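Local coordinates for cytokinin riboside 5'-monophosphate phosphoribohydrolase (Corynebacterium glutamicum, PDB 5ZBL), which is a two-subunit enzyme of the SLOG clan, built on a Rossmann-like parallel beta-sheet flanked by helices, at residues 94-97 with 98-101; 119-122 with 123-127; 179-182 with 183-187; 35-38 with 39-43; 157-161 with 162-166. All coordinates share one frame; numbering follows the deposited sequence.

The five contacts are short-range ones, each within a single helix or at its end, and they fall into two touching pairs and an outlier. Contacts 1 and 2, with centres 14 Å apart, meet through Lys100, whose NZ forms salt bridges to Glu121 OE2 (2.7 Å) and Glu125 OE1 (3.1 Å) close to the second subunit. Contacts 3 and 4, with centres 11 Å apart, are joined by apolar packing of Leu182 CD1 on Thr37 CG2 (3.4 Å), across the chain's centre from contact 1. Contact 5 also faces the second subunit, its nearest atoms about 6 Å from contact 2. A sulfate binds at contact 1 and a phosphate at contact 2, both at helix starts.

Contact 1 (94-97 with 98-101); sequences PDMH and IRKR. With SO4 (sulfate ion), chain H.
Asp95 and Ile98 meet twice, once through a polar bond and once through carbon. OD1 of Asp95 takes the backbone N-H of Ile98 at 3.0 Å, nearly in line with its C-O bond and almost straight (165°), while CG1 of Ile98 lies 3.5 Å from that same OD1. The carboxylate can reach forward to the first helical turn because CG is tucked between the backbone N and the carbonyl carbon (chi1 61°). Aspartate suits this place, its chain being just long enough to reach an N-H three residues on. Beyond the cap, CD1 of Ile98 packs on Pro94 CD at 3.7 Å, an apolar touch between the residue before the cap and the helix. Farther along, the Met96 and Arg99 side chains lie side by side, with Met96 SD 4.0 Å from Arg99 NH1, and the plane of the His97 ring is steeply inclined (77°) to the Arg101 guanidinium, with His97 CE1 4.0 Å from Arg101 NH2. Arg99 is held in turn by Gly48 O and Val72 O, and Lys100 by Glu121, Glu125 and Glu125 of the second subunit. A sulfate, probably from the crystallisation liquor, accepts the Met96 N-H at its O4 (3.0 Å), where the helix dipole would probably favour an anion. Asp95 is a side-chain N-cap where strand 89-93 gives way to helix 96-106, and the sulfate takes a further N-H of the same first turn.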
loop_
_atom_site.group_PDB
_atom_site.type_symbol
_atom_site.label_atom_id
_atom_site.label_comp_id
_atom_site.label_asym_id
_atom_site.label_seq_id
_atom_site.Cartn_x
_atom_site.Cartn_y
_atom_site.Cartn_z
ATOM N N PRO A 94 1.450 12.222 16.420
ATOM C CA PRO A 94 0.566 13.240 15.849
ATOM C C PRO A 94 -0.199 12.819 14.603
ATOM O O PRO A 94 -1.304 13.247 14.445
ATOM C CB PRO A 94 1.529 14.364 15.468
ATOM C CG PRO A 94 2.644 14.222 16.409
ATOM C CD PRO A 94 2.816 12.746 16.530
ATOM N N ASP A 95 0.421 12.023 13.721
ATOM C CA ASP A 95 -0.194 11.598 12.440
ATOM C C ASP A 95 0.236 10.227 11.981
ATOM O O ASP A 95 1.124 9.602 12.575
ATOM C CB ASP A 95 0.049 12.641 11.351
ATOM C CG ASP A 95 1.486 12.866 11.072
ATOM O OD1 ASP A 95 2.176 11.872 10.754
ATOM O OD2 ASP A 95 1.937 14.032 11.159
ATOM N N MET A 96 -0.418 9.769 10.922
ATOM C CA MET A 96 -0.243 8.443 10.358
ATOM C C MET A 96 1.115 8.227 9.750
ATOM O O MET A 96 1.627 7.124 9.785
ATOM C CB MET A 96 -1.322 8.137 9.314
ATOM C CG MET A 96 -1.892 6.726 9.425
ATOM S SD MET A 96 -3.338 6.636 10.516
ATOM C CE MET A 96 -4.603 7.470 9.538
ATOM N N HIS A 97 1.717 9.271 9.218
ATOM C CA HIS A 97 3.100 9.215 8.751
ATOM C C HIS A 97 4.024 8.752 9.874
ATOM O O HIS A 97 4.773 7.783 9.734
ATOM C CB HIS A 97 3.524 10.627 8.303
ATOM C CG HIS A 97 4.859 10.705 7.613
ATOM N ND1 HIS A 97 5.747 11.737 7.839
ATOM C CD2 HIS A 97 5.428 9.923 6.670
ATOM C CE1 HIS A 97 6.809 11.588 7.066
ATOM N NE2 HIS A 97 6.639 10.494 6.346
ATOM N N ILE A 98 3.954 9.482 10.989
ATOM C CA ILE A 98 4.818 9.272 12.120
ATOM C C ILE A 98 4.476 7.869 12.633
ATOM O O ILE A 98 5.387 7.063 12.911
ATOM C CB ILE A 98 4.680 10.415 13.169
ATOM C CG1 ILE A 98 5.197 11.740 12.572
ATOM C CG2 ILE A 98 5.506 10.131 14.423
ATOM C CD1 ILE A 98 4.773 12.977 13.349
ATOM N N ARG A 99 3.188 7.514 12.657
ATOM C CA ARG A 99 2.868 6.175 13.134
ATOM C C ARG A 99 3.679 5.066 12.391
ATOM O O ARG A 99 4.322 4.219 13.023
ATOM C CB ARG A 99 1.400 5.941 13.025
ATOM C CG ARG A 99 0.936 4.705 13.719
ATOM C CD ARG A 99 -0.270 4.260 13.011
ATOM N NE ARG A 99 -1.057 3.307 13.730
ATOM C CZ ARG A 99 -2.098 2.699 13.179
ATOM N NH1 ARG A 99 -2.423 2.944 11.896
ATOM N NH2 ARG A 99 -2.812 1.838 13.917
ATOM N N LYS A 100 3.707 5.134 11.063
ATOM C CA LYS A 100 4.353 4.112 10.238
ATOM C C LYS A 100 5.860 4.172 10.346
ATOM O O LYS A 100 6.519 3.128 10.428
ATOM C CB LYS A 100 4.032 4.289 8.779
ATOM C CG LYS A 100 2.586 4.247 8.417
ATOM C CD LYS A 100 2.514 4.287 6.901
ATOM C CE LYS A 100 1.256 4.893 6.361
ATOM N NZ LYS A 100 1.376 4.868 4.872
ATOM N N ARG A 101 6.414 5.371 10.360
ATOM C CA ARG A 101 7.839 5.481 10.652
ATOM C C ARG A 101 8.220 4.809 12.006
ATOM O O ARG A 101 9.203 4.064 12.076
ATOM C CB ARG A 101 8.265 6.928 10.606
ATOM C CG ARG A 101 9.768 7.149 10.655
ATOM C CD ARG A 101 10.087 8.578 11.092
ATOM N NE ARG A 101 9.928 9.550 10.009
ATOM C CZ ARG A 101 10.809 9.761 9.035
ATOM N NH1 ARG A 101 11.936 9.066 8.965
ATOM N NH2 ARG A 101 10.550 10.680 8.106
HETATM S S SO4 H . -3.826 11.697 10.317
HETATM O O1 SO4 H . -4.948 11.079 9.558
HETATM O O2 SO4 H . -4.105 13.153 10.380
HETATM O O3 SO4 H . -3.777 11.092 11.674
HETATM O O4 SO4 H . -2.527 11.488 9.621
#

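Contact 2 (119-122 with 123-127); sequences TLEE and LFEVW. With PO4 (phosphate ion), chain G.
Phe124 leans back along its helix onto Leu120. Its CB sits 3.7 Å from Leu120 O, the carbonyl that accepts the Phe124 N-H (3.0 Å); with CG anti to the carbonyl carbon (chi1 -82°), the ring is carried over that preceding turn. CD2 then approaches the same oxygen at 3.4 Å, and CE2, one atom farther out, meets the Leu120 methyl CD2 at 3.8 Å. The two side chains thus run side by side, as expected of an apolar pair four residues apart. Next to them, Glu121 and Glu125 also point the same way, but with carboxylates nearly perpendicular (87°) and OE2 of Glu121 3.9 Å from OE1 of Glu125. Such closeness would be costly without the ammonium group of Lys100, which forms salt bridges to both and probably offsets their charge. Toward the helix start, Thr119 grips one phosphate oxygen, O3, doubly: its hydroxyl OG1 donates at 2.6 Å and its backbone N adds a weak bond at 3.0 Å. Threonine suits this place because its short side chain brings a hydroxyl beside the backbone N-H; Gly118 N and Ser19 N hold the same phosphate. Helix 117-130 fills the crossover between strands 110-112 and 139-142: Leu123 rests on Val139 and Leu141, Leu120 and Phe124 meet Leu151 of helix 149-160, and Phe124 also packs on Leu120 of the second subunit.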
loop_
_atom_site.group_PDB
_atom_site.type_symbol
_atom_site.label_atom_id
_atom_site.label_comp_id
_atom_site.label_asym_id
_atom_site.label_seq_id
_atom_site.Cartn_x
_atom_site.Cartn_y
_atom_site.Cartn_z
ATOM N N THR A 119 -3.589 -3.171 5.722
ATOM C CA THR A 119 -2.523 -4.137 5.893
ATOM C C THR A 119 -1.668 -4.202 4.624
ATOM O O THR A 119 -0.445 -4.188 4.679
ATOM C CB THR A 119 -3.116 -5.530 6.329
ATOM O OG1 THR A 119 -3.774 -5.391 7.611
ATOM C CG2 THR A 119 -2.019 -6.604 6.400
ATOM N N LEU A 120 -2.336 -4.285 3.497
ATOM C CA LEU A 120 -1.692 -4.279 2.202
ATOM C C LEU A 120 -0.869 -3.017 1.979
ATOM O O LEU A 120 0.310 -3.092 1.607
ATOM C CB LEU A 120 -2.739 -4.482 1.074
ATOM C CG LEU A 120 -2.893 -5.931 0.631
ATOM C CD1 LEU A 120 -4.013 -6.177 -0.362
ATOM C CD2 LEU A 120 -1.621 -6.363 -0.052
ATOM N N GLU A 121 -1.472 -1.865 2.252
ATOM C CA GLU A 121 -0.748 -0.600 2.191
ATOM C C GLU A 121 0.546 -0.606 3.037
ATOM O O GLU A 121 1.608 -0.142 2.582
ATOM C CB GLU A 121 -1.635 0.524 2.646
ATOM C CG GLU A 121 -1.137 1.907 2.350
ATOM C CD GLU A 121 -0.124 2.411 3.354
ATOM O OE1 GLU A 121 -0.289 2.108 4.561
ATOM O OE2 GLU A 121 0.855 3.115 2.944
ATOM N N GLU A 122 0.462 -1.080 4.275
ATOM C CA GLU A 122 1.657 -1.091 5.127
ATOM C C GLU A 122 2.730 -1.973 4.485
ATOM O O GLU A 122 3.891 -1.633 4.533
ATOM C CB GLU A 122 1.351 -1.523 6.571
ATOM C CG GLU A 122 0.895 -0.379 7.484
ATOM C CD GLU A 122 -0.149 -0.779 8.543
ATOM O OE1 GLU A 122 -0.950 -1.727 8.297
ATOM O OE2 GLU A 122 -0.214 -0.119 9.624
ATOM N N LEU A 123 2.325 -3.072 3.860
ATOM C CA LEU A 123 3.256 -4.023 3.336
ATOM C C LEU A 123 4.011 -3.431 2.130
ATOM O O LEU A 123 5.224 -3.562 2.001
ATOM C CB LEU A 123 2.524 -5.315 2.959
ATOM C CG LEU A 123 3.392 -6.360 2.252
ATOM C CD1 LEU A 123 4.409 -6.861 3.208
ATOM C CD2 LEU A 123 2.554 -7.485 1.689
ATOM N N PHE A 124 3.271 -2.778 1.260
ATOM C CA PHE A 124 3.845 -2.146 0.089
ATOM C C PHE A 124 4.681 -0.916 0.422
ATOM O O PHE A 124 5.643 -0.581 -0.294
ATOM C CB PHE A 124 2.739 -1.851 -0.933
ATOM C CG PHE A 124 2.384 -3.041 -1.761
ATOM C CD1 PHE A 124 3.295 -3.528 -2.685
ATOM C CD2 PHE A 124 1.176 -3.682 -1.628
ATOM C CE1 PHE A 124 3.005 -4.628 -3.464
ATOM C CE2 PHE A 124 0.881 -4.795 -2.393
ATOM C CZ PHE A 124 1.802 -5.268 -3.303
ATOM N N GLU A 125 4.299 -0.251 1.502
ATOM C CA GLU A 125 5.086 0.805 2.105
ATOM C C GLU A 125 6.484 0.306 2.524
ATOM O O GLU A 125 7.510 0.893 2.080
ATOM C CB GLU A 125 4.307 1.425 3.255
ATOM C CG GLU A 125 4.954 2.548 4.047
ATOM C CD GLU A 125 4.985 3.845 3.320
ATOM O OE1 GLU A 125 4.269 4.796 3.714
ATOM O OE2 GLU A 125 5.750 3.902 2.360
ATOM N N VAL A 126 6.575 -0.797 3.271
ATOM C CA VAL A 126 7.929 -1.208 3.668
ATOM C C VAL A 126 8.742 -1.645 2.445
ATOM O O VAL A 126 9.935 -1.395 2.403
ATOM C CB VAL A 126 7.994 -2.231 4.819
ATOM C CG1 VAL A 126 7.161 -1.744 5.985
ATOM C CG2 VAL A 126 7.554 -3.608 4.387
ATOM N N TRP A 127 8.101 -2.261 1.456
ATOM C CA TRP A 127 8.801 -2.642 0.225
ATOM C C TRP A 127 9.319 -1.449 -0.554
ATOM O O TRP A 127 10.465 -1.433 -0.983
ATOM C CB TRP A 127 7.900 -3.481 -0.713
ATOM C CG TRP A 127 7.879 -4.922 -0.406
ATOM C CD1 TRP A 127 8.856 -5.658 0.215
ATOM C CD2 TRP A 127 6.840 -5.837 -0.732
ATOM N NE1 TRP A 127 8.477 -6.960 0.302
ATOM C CE2 TRP A 127 7.241 -7.104 -0.269
ATOM C CE3 TRP A 127 5.604 -5.709 -1.360
ATOM C CZ2 TRP A 127 6.447 -8.235 -0.419
ATOM C CZ3 TRP A 127 4.815 -6.833 -1.511
ATOM C CH2 TRP A 127 5.233 -8.079 -1.032
HETATM P P PO4 G . -7.148 -3.141 7.570
HETATM O O1 PO4 G . -8.303 -3.915 8.136
HETATM O O2 PO4 G . -6.682 -2.140 8.608
HETATM O O3 PO4 G . -6.002 -4.080 7.280
HETATM O O4 PO4 G . -7.626 -2.447 6.342
#

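Contact 3 (179-182 with 183-187); sequences HALL and KAMQT
The carbonyl oxygen of Lys183, a residue whose own amide N-H bonds back to His179 O at 2.9 Å, is gripped by two groups of Thr187. The backbone N of Thr187 donates to it at 3.1 Å and the hydroxyl OG1 at 3.3 Å, arriving from opposite faces of the carbonyl plane. Threonine is apt near a helix end, since its hydroxyl can share a carbonyl of the last turn. On the buried side, Leu181 and Met185 lie side by side, CD2 of the leucine 3.6 Å from SD. Met185 reaches this spot with CG anti to the carbonyl carbon (chi1 -68°), which also brings CG to 3.3 Å from Leu181 O. Ala184, small enough to fit near the sheet, keeps CB 3.3 Å from Ala180 O and touches Ile173. Gln186 OE1 takes a weak hydrogen bond from Arg41 NE. The chemistry is two-sided: leucine and methionine turn carbon and sulfur to strands 139-142 and 173-175, whereas exposed Lys183 puts its polar end on the outer side, consistent with an amphipathic helix covering the sheet's edge.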
loop_
_atom_site.group_PDB
_atom_site.type_symbol
_atom_site.label_atom_id
_atom_site.label_comp_id
_atom_site.label_asym_id
_atom_site.label_seq_id
_atom_site.Cartn_x
_atom_site.Cartn_y
_atom_site.Cartn_z
ATOM N N HIS A 179 6.444 -21.545 12.866
ATOM C CA HIS A 179 7.813 -21.973 13.164
ATOM C C HIS A 179 8.721 -21.656 12.016
ATOM O O HIS A 179 9.763 -21.009 12.220
ATOM C CB HIS A 179 7.879 -23.462 13.542
ATOM C CG HIS A 179 7.401 -23.735 14.942
ATOM N ND1 HIS A 179 6.082 -24.019 15.243
ATOM C CD2 HIS A 179 8.055 -23.712 16.125
ATOM C CE1 HIS A 179 5.950 -24.181 16.545
ATOM N NE2 HIS A 179 7.129 -23.975 17.104
ATOM N N ALA A 180 8.307 -22.083 10.821
ATOM C CA ALA A 180 9.073 -21.860 9.610
ATOM C C ALA A 180 9.239 -20.357 9.273
ATOM O O ALA A 180 10.307 -19.943 8.820
ATOM C CB ALA A 180 8.448 -22.602 8.454
ATOM N N LEU A 181 8.187 -19.573 9.538
ATOM C CA LEU A 181 8.171 -18.138 9.344
ATOM C C LEU A 181 9.143 -17.369 10.232
ATOM O O LEU A 181 9.885 -16.500 9.737
ATOM C CB LEU A 181 6.765 -17.585 9.589
ATOM C CG LEU A 181 6.597 -16.087 9.190
ATOM C CD1 LEU A 181 5.238 -15.798 8.589
ATOM C CD2 LEU A 181 6.816 -15.171 10.371
ATOM N N LEU A 182 9.109 -17.640 11.539
ATOM C CA LEU A 182 10.019 -16.974 12.488
ATOM C C LEU A 182 11.435 -17.455 12.309
ATOM O O LEU A 182 12.374 -16.645 12.361
ATOM C CB LEU A 182 9.582 -17.187 13.925
ATOM C CG LEU A 182 8.294 -16.420 14.265
ATOM C CD1 LEU A 182 7.612 -16.984 15.503
ATOM C CD2 LEU A 182 8.577 -14.932 14.434
ATOM N N LYS A 183 11.595 -18.754 12.085
ATOM C CA LYS A 183 12.925 -19.324 11.814
ATOM C C LYS A 183 13.578 -18.656 10.631
ATOM O O LYS A 183 14.745 -18.291 10.695
ATOM C CB LYS A 183 12.860 -20.826 11.565
ATOM C CG LYS A 183 14.207 -21.482 11.308
ATOM C CD LYS A 183 14.193 -22.957 11.682
ATOM C CE LYS A 183 15.607 -23.520 11.754
ATOM N NZ LYS A 183 15.987 -24.236 10.508
ATOM N N ALA A 184 12.822 -18.478 9.553
ATOM C CA ALA A 184 13.363 -17.821 8.365
ATOM C C ALA A 184 13.767 -16.358 8.638
ATOM O O ALA A 184 14.762 -15.905 8.077
ATOM C CB ALA A 184 12.389 -17.918 7.194
ATOM N N MET A 185 12.979 -15.638 9.458
ATOM C CA MET A 185 13.265 -14.249 9.847
ATOM C C MET A 185 14.504 -14.168 10.800
ATOM O O MET A 185 15.258 -13.200 10.751
ATOM C CB MET A 185 12.026 -13.575 10.514
ATOM C CG MET A 185 10.809 -13.298 9.609
ATOM S SD MET A 185 9.352 -12.617 10.473
ATOM C CE MET A 185 9.943 -10.947 10.647
ATOM N N GLN A 186 14.713 -15.176 11.644
ATOM C CA GLN A 186 15.885 -15.225 12.559
ATOM C C GLN A 186 17.207 -15.446 11.832
ATOM O O GLN A 186 18.214 -14.779 12.142
ATOM C CB GLN A 186 15.698 -16.305 13.632
ATOM C CG GLN A 186 14.677 -15.947 14.698
ATOM C CD GLN A 186 14.415 -17.088 15.681
ATOM O OE1 GLN A 186 14.111 -18.223 15.297
ATOM N NE2 GLN A 186 14.497 -16.776 16.962
ATOM N N THR A 187 17.195 -16.345 10.846
ATOM C CA THR A 187 18.399 -16.729 10.060
ATOM C C THR A 187 18.624 -15.898 8.795
ATOM O O THR A 187 19.606 -16.102 8.083
ATOM C CB THR A 187 18.393 -18.254 9.695
ATOM O OG1 THR A 187 17.351 -18.570 8.740
ATOM C CG2 THR A 187 18.210 -19.087 10.967
#

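Contact 4 (35-38 with 39-43); sequences AKTA and VDRGI
The guanidinium of Arg41 receives the methyl of Thr37 over one face, CG2 lying 3.8 Å from NH1. The two side chains run alongside each other, and the bends of the arginine at chi2 and chi3 (both 148°) bring its flat end back past the threonine; NE has a weak hydrogen bond to Gln186. The threonine's other branch, OG1, is spent on Thr33 O, which leaves the methyl to do the touching. On the exposed side, the aliphatic part of Lys36 crosses Asp40, with CD 3.7 Å from OD1, while the ammonium NZ stays 4.5 Å off, beyond a salt bridge. On the buried side, Ala38 CB meets Ile43 CB at 4.0 Å, a small residue against a branched one. The carbonyl of Ala38 gathers the end of the helix: Ile43 N donates to it at 2.8 Å from above the carbonyl plane, and Arg41 N, bonded chiefly to Thr37 O, adds a weak bond. Gly42 N bonds to Val39 O at 2.8 Å. Glycine fits because its phi is positive (73°), a value that comes easily without a side chain. The bonds Ile43 N to Ala38 O and Gly42 N to Val39 O, with Gly42 as the C-prime residue, make a Schellman motif that ends helix 25-40 and turns the chain into strand 44-47 of a beta-alpha-beta crossover.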
loop_
_atom_site.group_PDB
_atom_site.type_symbol
_atom_site.label_atom_id
_atom_site.label_comp_id
_atom_site.label_asym_id
_atom_site.label_seq_id
_atom_site.Cartn_x
_atom_site.Cartn_y
_atom_site.Cartn_z
ATOM N N ALA A 35 1.836 -15.740 17.690
ATOM C CA ALA A 35 2.183 -15.050 18.932
ATOM C C ALA A 35 2.949 -15.911 19.958
ATOM O O ALA A 35 3.932 -15.461 20.552
ATOM C CB ALA A 35 0.904 -14.521 19.569
ATOM N N LYS A 36 2.467 -17.136 20.176
ATOM C CA LYS A 36 3.084 -18.082 21.138
ATOM C C LYS A 36 4.515 -18.499 20.744
ATOM O O LYS A 36 5.423 -18.537 21.589
ATOM C CB LYS A 36 2.168 -19.329 21.310
ATOM C CG LYS A 36 2.665 -20.454 22.231
ATOM C CD LYS A 36 3.054 -19.983 23.642
ATOM C CE LYS A 36 2.930 -21.072 24.709
ATOM N NZ LYS A 36 2.492 -20.462 25.997
ATOM N N THR A 37 4.682 -18.850 19.467
ATOM C CA THR A 37 5.974 -19.183 18.894
ATOM C C THR A 37 6.930 -18.032 19.073
ATOM O O THR A 37 8.087 -18.228 19.490
ATOM C CB THR A 37 5.827 -19.463 17.394
ATOM O OG1 THR A 37 4.770 -20.394 17.223
ATOM C CG2 THR A 37 7.100 -20.039 16.779
ATOM N N ALA A 38 6.466 -16.824 18.761
ATOM C CA ALA A 38 7.351 -15.665 18.865
ATOM C C ALA A 38 7.789 -15.426 20.304
ATOM O O ALA A 38 8.975 -15.219 20.548
ATOM C CB ALA A 38 6.699 -14.409 18.265
ATOM N N VAL A 39 6.840 -15.463 21.242
ATOM C CA VAL A 39 7.146 -15.232 22.666
ATOM C C VAL A 39 8.066 -16.348 23.172
ATOM O O VAL A 39 9.075 -16.068 23.825
ATOM C CB VAL A 39 5.885 -15.088 23.571
ATOM C CG1 VAL A 39 6.274 -14.922 25.030
ATOM C CG2 VAL A 39 5.073 -13.863 23.186
ATOM N N ASP A 40 7.794 -17.592 22.800
ATOM C CA ASP A 40 8.693 -18.689 23.189
ATOM C C ASP A 40 10.117 -18.498 22.732
ATOM O O ASP A 40 11.022 -19.068 23.334
ATOM C CB ASP A 40 8.206 -20.037 22.643
ATOM C CG ASP A 40 7.100 -20.643 23.457
ATOM O OD1 ASP A 40 6.651 -20.026 24.465
ATOM O OD2 ASP A 40 6.668 -21.755 23.071
ATOM N N ARG A 41 10.331 -17.750 21.656
ATOM C CA ARG A 41 11.691 -17.440 21.204
ATOM C C ARG A 41 12.214 -16.110 21.742
ATOM O O ARG A 41 13.233 -15.615 21.266
ATOM C CB ARG A 41 11.762 -17.462 19.676
ATOM C CG ARG A 41 11.598 -18.860 19.041
ATOM C CD ARG A 41 10.917 -18.774 17.669
ATOM N NE ARG A 41 11.291 -19.768 16.658
ATOM C CZ ARG A 41 11.019 -21.078 16.701
ATOM N NH1 ARG A 41 10.415 -21.630 17.762
ATOM N NH2 ARG A 41 11.390 -21.856 15.679
ATOM N N GLY A 42 11.550 -15.529 22.735
ATOM C CA GLY A 42 11.943 -14.228 23.216
ATOM C C GLY A 42 11.621 -13.024 22.321
ATOM O O GLY A 42 12.210 -11.953 22.502
ATOM N N ILE A 43 10.662 -13.161 21.395
ATOM C CA ILE A 43 10.345 -12.083 20.476
ATOM C C ILE A 43 9.058 -11.335 20.898
ATOM O O ILE A 43 8.043 -11.980 21.194
ATOM C CB ILE A 43 10.222 -12.626 19.055
ATOM C CG1 ILE A 43 11.580 -13.214 18.585
ATOM C CG2 ILE A 43 9.679 -11.546 18.127
ATOM C CD1 ILE A 43 11.476 -14.032 17.308
#

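Contact 5 (157-161 with 162-166); sequences QMTQR and GFIKR
Thr159 is pressed against Arg166 in a tightly packed part of this turn: its methyl CG2 stands over the centre of one guanidinium face, 3.5 Å from CZ. The arginine reaches back because its chain bends at chi2 (74°) and chi3 (66°), and a salt bridge from NH1 to Glu156 keeps the group there. Thr159 suits the place in both branches, since its OG1 bonds to Leu155 O. Also snug is the apolar pair across the turn, where Ile164 CD1 lies 3.6 Å from Met158 CB and 3.8 Å from its SD. The outer side is looser. Gln160, exposed, offers only CG to the guanidinium edge, 4.1 Å from NH2. Arg161 and Phe163 turn to the second subunit instead: Arg161 NH2 bonds to Tyr27 OH and forms a salt bridge to Asp145, both of that subunit, and Phe163 stacks edge-to-face with the same Tyr27. The backbone closes the helix with Phe163 N to Met158 O at 3.0 Å, nearly in line with the carbonyl, and a weak Gly162 N to Thr159 O bond at 3.3 Å. Gly162 has a positive phi (81°), which favours glycine. This is a Schellman motif ending helix 149-160, with Lys165, three residues beyond Gly162, in the N-cap position of helix 166-169: a short connection between the two helices.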
loop_
_atom_site.group_PDB
_atom_site.type_symbol
_atom_site.label_atom_id
_atom_site.label_comp_id
_atom_site.label_asym_id
_atom_site.label_seq_id
_atom_site.Cartn_x
_atom_site.Cartn_y
_atom_site.Cartn_z
ATOM N N GLN A 157 3.665 -11.491 -11.959
ATOM C CA GLN A 157 3.290 -10.839 -13.220
ATOM C C GLN A 157 3.897 -9.437 -13.394
ATOM O O GLN A 157 4.414 -9.080 -14.471
ATOM C CB GLN A 157 1.780 -10.830 -13.411
ATOM C CG GLN A 157 1.227 -12.200 -13.762
ATOM C CD GLN A 157 -0.238 -12.187 -14.207
ATOM O OE1 GLN A 157 -0.729 -11.229 -14.835
ATOM N NE2 GLN A 157 -0.947 -13.269 -13.895
ATOM N N MET A 158 3.887 -8.656 -12.329
ATOM C CA MET A 158 4.553 -7.377 -12.374
ATOM C C MET A 158 6.062 -7.517 -12.698
ATOM O O MET A 158 6.616 -6.654 -13.357
ATOM C CB MET A 158 4.379 -6.662 -11.053
ATOM C CG MET A 158 2.978 -6.191 -10.749
ATOM S SD MET A 158 2.869 -5.490 -9.073
ATOM C CE MET A 158 1.819 -4.112 -9.464
ATOM N N THR A 159 6.710 -8.570 -12.191
ATOM C CA THR A 159 8.107 -8.864 -12.466
ATOM C C THR A 159 8.303 -9.272 -13.935
ATOM O O THR A 159 9.222 -8.835 -14.552
ATOM C CB THR A 159 8.648 -10.011 -11.550
ATOM O OG1 THR A 159 8.415 -9.703 -10.162
ATOM C CG2 THR A 159 10.152 -10.221 -11.765
ATOM N N GLN A 160 7.421 -10.088 -14.491
ATOM C CA GLN A 160 7.519 -10.436 -15.910
ATOM C C GLN A 160 7.286 -9.232 -16.852
ATOM O O GLN A 160 7.941 -9.125 -17.890
ATOM C CB GLN A 160 6.529 -11.541 -16.264
ATOM C CG GLN A 160 6.762 -12.859 -15.579
ATOM C CD GLN A 160 5.679 -13.906 -15.905
ATOM O OE1 GLN A 160 4.724 -13.638 -16.661
ATOM N NE2 GLN A 160 5.828 -15.110 -15.315
ATOM N N ARG A 161 6.334 -8.359 -16.502
ATOM C CA ARG A 161 6.046 -7.167 -17.302
ATOM C C ARG A 161 7.081 -6.030 -17.119
ATOM O O ARG A 161 6.870 -4.947 -17.644
ATOM C CB ARG A 161 4.668 -6.620 -16.959
ATOM C CG ARG A 161 3.496 -7.541 -17.225
ATOM C CD ARG A 161 2.247 -6.917 -16.610
ATOM N NE ARG A 161 0.999 -7.609 -16.890
ATOM C CZ ARG A 161 0.323 -7.570 -18.026
ATOM N NH1 ARG A 161 -0.838 -8.212 -18.138
ATOM N NH2 ARG A 161 0.797 -6.945 -19.081
ATOM N N GLY A 162 8.149 -6.249 -16.337
ATOM C CA GLY A 162 9.245 -5.278 -16.177
ATOM C C GLY A 162 9.089 -4.112 -15.223
ATOM O O GLY A 162 9.851 -3.115 -15.334
ATOM N N PHE A 163 8.115 -4.203 -14.288
ATOM C CA PHE A 163 7.873 -3.135 -13.267
ATOM C C PHE A 163 8.511 -3.319 -11.870
ATOM O O PHE A 163 8.601 -2.362 -11.117
ATOM C CB PHE A 163 6.371 -2.847 -13.145
ATOM C CG PHE A 163 5.788 -2.281 -14.390
ATOM C CD1 PHE A 163 6.056 -0.968 -14.745
ATOM C CD2 PHE A 163 5.024 -3.081 -15.263
ATOM C CE1 PHE A 163 5.554 -0.441 -15.946
ATOM C CE2 PHE A 163 4.535 -2.547 -16.473
ATOM C CZ PHE A 163 4.809 -1.237 -16.816
ATOM N N ILE A 164 8.944 -4.538 -11.563
ATOM C CA ILE A 164 9.716 -4.890 -10.370
ATOM C C ILE A 164 10.930 -5.733 -10.796
ATOM O O ILE A 164 10.859 -6.485 -11.756
ATOM C CB ILE A 164 8.865 -5.744 -9.396
ATOM C CG1 ILE A 164 7.563 -5.013 -9.048
ATOM C CG2 ILE A 164 9.665 -6.083 -8.135
ATOM C CD1 ILE A 164 6.570 -5.863 -8.315
ATOM N N LYS A 165 12.029 -5.615 -10.073
ATOM C CA LYS A 165 13.231 -6.415 -10.356
ATOM C C LYS A 165 13.064 -7.802 -9.734
ATOM O O LYS A 165 12.733 -7.909 -8.558
ATOM C CB LYS A 165 14.475 -5.763 -9.743
ATOM C CG LYS A 165 14.777 -4.340 -10.191
ATOM C CD LYS A 165 15.748 -3.655 -9.212
ATOM C CE LYS A 165 15.678 -2.123 -9.218
ATOM N NZ LYS A 165 16.294 -1.509 -10.425
ATOM N N ARG A 166 13.328 -8.855 -10.505
ATOM C CA ARG A 166 13.313 -10.257 -10.006
ATOM C C ARG A 166 14.221 -10.449 -8.787
ATOM O O ARG A 166 13.942 -11.274 -7.914
ATOM C CB ARG A 166 13.707 -11.208 -11.144
ATOM C CG ARG A 166 13.903 -12.681 -10.801
ATOM C CD ARG A 166 12.597 -13.391 -10.557
ATOM N NE ARG A 166 11.790 -13.454 -11.775
ATOM C CZ ARG A 166 10.490 -13.733 -11.800
ATOM N NH1 ARG A 166 9.820 -13.987 -10.668
ATOM N NH2 ARG A 166 9.851 -13.725 -12.957
#